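Local coordinates for protein diaminopimelate decarboxylase (Methanocaldococcus jannaschii, PDB 1TWI) that catalyses the pyridoxal-phosphate-dependent decarboxylation of meso-diaminopimelate to L-lysine, the last step of lysine biosynthesis, and works as a homodimer, at residues I159-I171 / S219-F231. Sequence-based numbering, arbitrary orientation.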
loop_
_atom_site.group_PDB
_atom_site.type_symbol
_atom_site.label_atom_id
_atom_site.label_comp_id
_atom_site.label_asym_id
_atom_site.label_seq_id
_atom_site.Cartn_x
_atom_site.Cartn_y
_atom_site.Cartn_z
ATOM N N ILE A 159 -3.922 10.548 -25.572
ATOM C CA ILE A 159 -3.592 9.666 -26.687
ATOM C C ILE A 159 -2.349 8.833 -26.407
ATOM O O ILE A 159 -1.485 9.241 -25.617
ATOM C CB ILE A 159 -3.289 10.496 -27.961
ATOM C CG1 ILE A 159 -2.087 11.461 -27.689
ATOM C CG2 ILE A 159 -4.439 11.493 -28.275
ATOM C CD1 ILE A 159 -1.684 12.353 -28.956
ATOM N N ASN A 160 -2.239 7.695 -27.099
ATOM C CA ASN A 160 -1.067 6.813 -27.002
ATOM C C ASN A 160 -0.445 6.927 -28.399
ATOM O O ASN A 160 -0.861 6.240 -29.309
ATOM C CB ASN A 160 -1.545 5.414 -26.735
ATOM C CG ASN A 160 -2.317 5.347 -25.452
ATOM O OD1 ASN A 160 -2.068 6.161 -24.560
ATOM N ND2 ASN A 160 -3.220 4.391 -25.325
ATOM N N PRO A 161 0.514 7.834 -28.562
ATOM C CA PRO A 161 1.218 8.116 -29.824
ATOM C C PRO A 161 2.011 6.943 -30.313
ATOM O O PRO A 161 2.313 6.011 -29.554
ATOM C CB PRO A 161 2.058 9.354 -29.500
ATOM C CG PRO A 161 2.382 9.180 -28.050
ATOM C CD PRO A 161 1.182 8.467 -27.413
ATOM N N ASN A 162 2.351 7.005 -31.597
ATOM C CA ASN A 162 3.026 5.918 -32.226
ATOM C C ASN A 162 4.564 5.980 -31.991
ATOM O O ASN A 162 5.325 6.185 -32.928
ATOM C CB ASN A 162 2.670 5.981 -33.717
ATOM C CG ASN A 162 2.942 4.672 -34.431
ATOM O OD1 ASN A 162 3.011 4.630 -35.667
ATOM N ND2 ASN A 162 3.089 3.593 -33.660
ATOM N N VAL A 163 4.975 5.825 -30.732
ATOM C CA VAL A 163 6.381 5.844 -30.325
ATOM C C VAL A 163 7.181 4.749 -31.048
ATOM O O VAL A 163 6.703 3.627 -31.177
ATOM C CB VAL A 163 6.486 5.596 -28.834
ATOM C CG1 VAL A 163 7.911 5.347 -28.455
ATOM C CG2 VAL A 163 5.907 6.809 -28.082
ATOM N N ASN A 164 8.381 5.067 -31.517
ATOM C CA ASN A 164 9.193 4.067 -32.217
ATOM C C ASN A 164 9.529 2.890 -31.271
ATOM O O ASN A 164 10.327 3.046 -30.347
ATOM C CB ASN A 164 10.512 4.682 -32.675
ATOM C CG ASN A 164 11.279 3.768 -33.615
ATOM O OD1 ASN A 164 11.180 2.524 -33.515
ATOM N ND2 ASN A 164 12.056 4.371 -34.544
ATOM N N PRO A 165 8.978 1.699 -31.529
ATOM C CA PRO A 165 9.222 0.515 -30.700
ATOM C C PRO A 165 10.671 -0.013 -30.785
ATOM O O PRO A 165 11.127 -0.761 -29.907
ATOM C CB PRO A 165 8.201 -0.492 -31.235
ATOM C CG PRO A 165 8.163 -0.161 -32.629
ATOM C CD PRO A 165 8.162 1.349 -32.700
ATOM N N LYS A 166 11.396 0.393 -31.827
ATOM C CA LYS A 166 12.771 -0.062 -31.983
ATOM C C LYS A 166 13.658 0.763 -31.047
ATOM O O LYS A 166 14.541 0.239 -30.381
ATOM C CB LYS A 166 13.232 0.119 -33.445
ATOM C CG LYS A 166 12.225 -0.364 -34.528
ATOM C CD LYS A 166 12.071 -1.888 -34.589
ATOM C CE LYS A 166 10.844 -2.347 -35.473
ATOM N NZ LYS A 166 9.463 -1.924 -34.915
ATOM N N THR A 167 13.400 2.061 -31.011
ATOM C CA THR A 167 14.181 2.971 -30.190
ATOM C C THR A 167 13.674 3.075 -28.733
ATOM O O THR A 167 14.467 3.294 -27.799
ATOM C CB THR A 167 14.200 4.356 -30.864
ATOM O OG1 THR A 167 12.860 4.744 -31.167
ATOM C CG2 THR A 167 15.006 4.294 -32.216
ATOM N N HIS A 168 12.364 2.891 -28.526
ATOM C CA HIS A 168 11.831 2.966 -27.156
ATOM C C HIS A 168 10.851 1.817 -26.906
ATOM O O HIS A 168 9.645 2.045 -26.728
ATOM C CB HIS A 168 11.103 4.302 -26.945
ATOM C CG HIS A 168 12.006 5.492 -27.056
ATOM N ND1 HIS A 168 12.378 6.028 -28.273
ATOM C CD2 HIS A 168 12.651 6.213 -26.109
ATOM C CE1 HIS A 168 13.214 7.033 -28.071
ATOM N NE2 HIS A 168 13.399 7.164 -26.765
ATOM N N PRO A 169 11.369 0.569 -26.845
ATOM C CA PRO A 169 10.466 -0.559 -26.619
ATOM C C PRO A 169 9.689 -0.520 -25.303
ATOM O O PRO A 169 8.503 -0.833 -25.312
ATOM C CB PRO A 169 11.394 -1.777 -26.751
ATOM C CG PRO A 169 12.735 -1.233 -26.224
ATOM C CD PRO A 169 12.785 0.139 -26.859
ATOM N N LYS A 170 10.305 -0.110 -24.182
ATOM C CA LYS A 170 9.557 -0.128 -22.926
ATOM C C LYS A 170 8.422 0.905 -22.901
ATOM O O LYS A 170 7.333 0.639 -22.357
ATOM C CB LYS A 170 10.463 0.098 -21.697
ATOM C CG LYS A 170 11.366 -1.068 -21.359
ATOM C CD LYS A 170 12.219 -0.847 -20.060
ATOM C CE LYS A 170 11.554 -1.449 -18.813
ATOM N NZ LYS A 170 12.436 -1.436 -17.564
ATOM N N ILE A 171 8.661 2.064 -23.499
ATOM C CA ILE A 171 7.630 3.099 -23.508
ATOM C C ILE A 171 6.460 2.642 -24.367
ATOM O O ILE A 171 5.289 2.765 -24.004
ATOM C CB ILE A 171 8.172 4.403 -24.095
ATOM C CG1 ILE A 171 9.294 4.922 -23.178
ATOM C CG2 ILE A 171 7.024 5.422 -24.234
ATOM C CD1 ILE A 171 8.850 5.191 -21.766
ATOM N N SER A 219 15.527 11.060 -23.767
ATOM C CA SER A 219 15.116 10.445 -25.030
ATOM C C SER A 219 13.607 10.095 -25.161
ATOM O O SER A 219 12.961 10.454 -26.171
ATOM C CB SER A 219 15.991 9.188 -25.237
ATOM O OG SER A 219 15.646 8.468 -26.401
ATOM N N PRO A 220 13.033 9.387 -24.166
ATOM C CA PRO A 220 11.599 9.020 -24.228
ATOM C C PRO A 220 10.711 10.281 -24.387
ATOM O O PRO A 220 9.680 10.285 -25.100
ATOM C CB PRO A 220 11.341 8.333 -22.890
ATOM C CG PRO A 220 12.687 7.924 -22.405
ATOM C CD PRO A 220 13.636 8.976 -22.894
ATOM N N PHE A 221 11.118 11.357 -23.721
ATOM C CA PHE A 221 10.367 12.605 -23.813
ATOM C C PHE A 221 10.443 13.227 -25.199
ATOM O O PHE A 221 9.441 13.747 -25.712
ATOM C CB PHE A 221 10.846 13.622 -22.771
ATOM C CG PHE A 221 10.581 13.180 -21.367
ATOM C CD1 PHE A 221 9.275 13.085 -20.894
ATOM C CD2 PHE A 221 11.614 12.793 -20.556
ATOM C CE1 PHE A 221 9.008 12.598 -19.640
ATOM C CE2 PHE A 221 11.371 12.288 -19.259
ATOM C CZ PHE A 221 10.077 12.193 -18.801
ATOM N N ILE A 222 11.628 13.229 -25.796
ATOM C CA ILE A 222 11.749 13.758 -27.156
ATOM C C ILE A 222 10.819 12.914 -28.082
ATOM O O ILE A 222 10.054 13.465 -28.863
ATOM C CB ILE A 222 13.237 13.604 -27.691
ATOM C CG1 ILE A 222 14.189 14.502 -26.906
ATOM C CG2 ILE A 222 13.313 13.999 -29.159
ATOM C CD1 ILE A 222 15.700 14.143 -27.068
ATOM N N GLU A 223 10.877 11.590 -27.982
ATOM C CA GLU A 223 10.059 10.739 -28.856
ATOM C C GLU A 223 8.553 10.964 -28.602
ATOM O O GLU A 223 7.759 10.995 -29.535
ATOM C CB GLU A 223 10.433 9.259 -28.647
ATOM C CG GLU A 223 9.606 8.265 -29.486
ATOM C CD GLU A 223 9.910 8.336 -30.984
ATOM O OE1 GLU A 223 10.898 9.014 -31.405
ATOM O OE2 GLU A 223 9.147 7.686 -31.740
ATOM N N GLU A 224 8.171 11.084 -27.335
ATOM C CA GLU A 224 6.772 11.409 -27.007
ATOM C C GLU A 224 6.410 12.738 -27.680
ATOM O O GLU A 224 5.363 12.873 -28.327
ATOM C CB GLU A 224 6.596 11.597 -25.468
ATOM C CG GLU A 224 5.217 12.249 -25.076
ATOM C CD GLU A 224 5.150 12.765 -23.633
ATOM O OE1 GLU A 224 6.226 12.878 -22.949
ATOM O OE2 GLU A 224 4.031 13.104 -23.177
ATOM N N THR A 225 7.285 13.734 -27.566
ATOM C CA THR A 225 6.919 15.043 -28.125
ATOM C C THR A 225 6.766 15.002 -29.646
ATOM O O THR A 225 5.798 15.570 -30.208
ATOM C CB THR A 225 7.957 16.130 -27.714
ATOM O OG1 THR A 225 8.040 16.192 -26.278
ATOM C CG2 THR A 225 7.522 17.466 -28.178
ATOM N N ARG A 226 7.694 14.291 -30.299
ATOM C CA ARG A 226 7.606 14.180 -31.736
ATOM C C ARG A 226 6.285 13.483 -32.138
ATOM O O ARG A 226 5.595 13.932 -33.030
ATOM C CB ARG A 226 8.739 13.326 -32.278
ATOM C CG ARG A 226 10.170 13.924 -32.095
ATOM C CD ARG A 226 11.203 12.974 -32.724
ATOM N NE ARG A 226 12.558 13.525 -32.716
ATOM C CZ ARG A 226 13.637 12.876 -33.166
ATOM N NH1 ARG A 226 13.499 11.625 -33.657
ATOM N NH2 ARG A 226 14.834 13.506 -33.186
ATOM N N LYS A 227 5.962 12.376 -31.486
ATOM C CA LYS A 227 4.776 11.630 -31.930
ATOM C C LYS A 227 3.435 12.283 -31.584
ATOM O O LYS A 227 2.430 12.108 -32.314
ATOM C CB LYS A 227 4.900 10.195 -31.445
ATOM C CG LYS A 227 6.202 9.529 -31.991
ATOM C CD LYS A 227 6.071 9.397 -33.505
ATOM C CE LYS A 227 7.448 9.164 -34.204
ATOM N NZ LYS A 227 7.907 7.803 -34.060
ATOM N N VAL A 228 3.431 13.056 -30.493
ATOM C CA VAL A 228 2.243 13.800 -30.115
ATOM C C VAL A 228 2.076 14.930 -31.142
ATOM O O VAL A 228 0.985 15.138 -31.688
ATOM C CB VAL A 228 2.352 14.396 -28.679
ATOM C CG1 VAL A 228 1.187 15.414 -28.446
ATOM C CG2 VAL A 228 2.265 13.251 -27.638
ATOM N N MET A 229 3.151 15.638 -31.449
ATOM C CA MET A 229 3.029 16.696 -32.429
ATOM C C MET A 229 2.679 16.145 -33.827
ATOM O O MET A 229 1.939 16.803 -34.598
ATOM C CB MET A 229 4.330 17.559 -32.455
ATOM C CG MET A 229 4.528 18.431 -31.179
ATOM S SD MET A 229 3.094 19.519 -30.790
ATOM C CE MET A 229 3.340 20.893 -31.969
ATOM N N ASP A 230 3.223 14.972 -34.183
ATOM C CA ASP A 230 2.871 14.384 -35.468
ATOM C C ASP A 230 1.349 14.188 -35.495
ATOM O O ASP A 230 0.701 14.346 -36.539
ATOM C CB ASP A 230 3.497 12.997 -35.657
ATOM C CG ASP A 230 5.013 13.044 -35.977
ATOM O OD1 ASP A 230 5.561 14.121 -36.255
ATOM O OD2 ASP A 230 5.609 11.967 -35.955
ATOM N N PHE A 231 0.767 13.812 -34.359
ATOM C CA PHE A 231 -0.690 13.607 -34.341
ATOM C C PHE A 231 -1.425 14.961 -34.452
ATOM O O PHE A 231 -2.511 15.045 -35.059
ATOM C CB PHE A 231 -1.127 12.806 -33.085
ATOM C CG PHE A 231 -2.606 12.465 -33.071
ATOM C CD1 PHE A 231 -3.124 11.598 -34.024
ATOM C CD2 PHE A 231 -3.469 13.057 -32.146
ATOM C CE1 PHE A 231 -4.527 11.303 -34.080
ATOM C CE2 PHE A 231 -4.889 12.780 -32.178
ATOM C CZ PHE A 231 -5.384 11.888 -33.165
HETATM O O HOH W 1 1.556 9.650 -33.121
#
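Glu223 OE2 is gripped from opposite faces of its carboxylate plane, by the backbone N of Asn164 on one side and the ammonium of Lys227 on the other. The Asn164 N-H comes in from above the plane, 2.7 Å from Asn164 N to Glu223 OE2, while Lys227 NZ, one helical turn on, makes a salt bridge of 2.6 Å to Glu223 OE2 on its syn side. Lys227 NZ also donates to Asn162 O over 3.3 Å, so the lysine bridges helix and loop and probably helps keep the glutamate ionised. With CG anti to the backbone N (chi1 178°) Glu223 lays CG against Val163 CG1, and the bend at chi2 (69°) then turns the carboxylate to the Asn164 amide. CB of the same residue sits over one face of the His168 ring, a CH-pi contact offset toward the rim. At the ring edge, near its plane, His168 NE2 and Ser219 OG share a 2.6 Å hydrogen bond in which either could be the donor. Both segments belong to the TIM-type barrel that binds pyridoxal phosphate: strand 153-160 and helix 219-237, which follows the next long barrel strand, 202-208, are joined here through the loop that leads into helix 169-177. His168 is the N-cap residue of that helix, and beyond it Ile171 CG1 rests on Pro220 CB; the Ile171 side chain is about 11 Å from the bound cofactor. Toward the strand, Pro161 CB presses on Lys227 CB at 3.5 Å, and its ring lies beside Val228. A water accepts from Asn162 N and donates to Lys227 O, linking loop and helix backbones next to this proline. Ile159 CD1 reaches Val228 CG1 and approaches Phe231 CD2 to 3.7 Å, where Ala189 of helix 188-198 touches both Ile159 and Phe231.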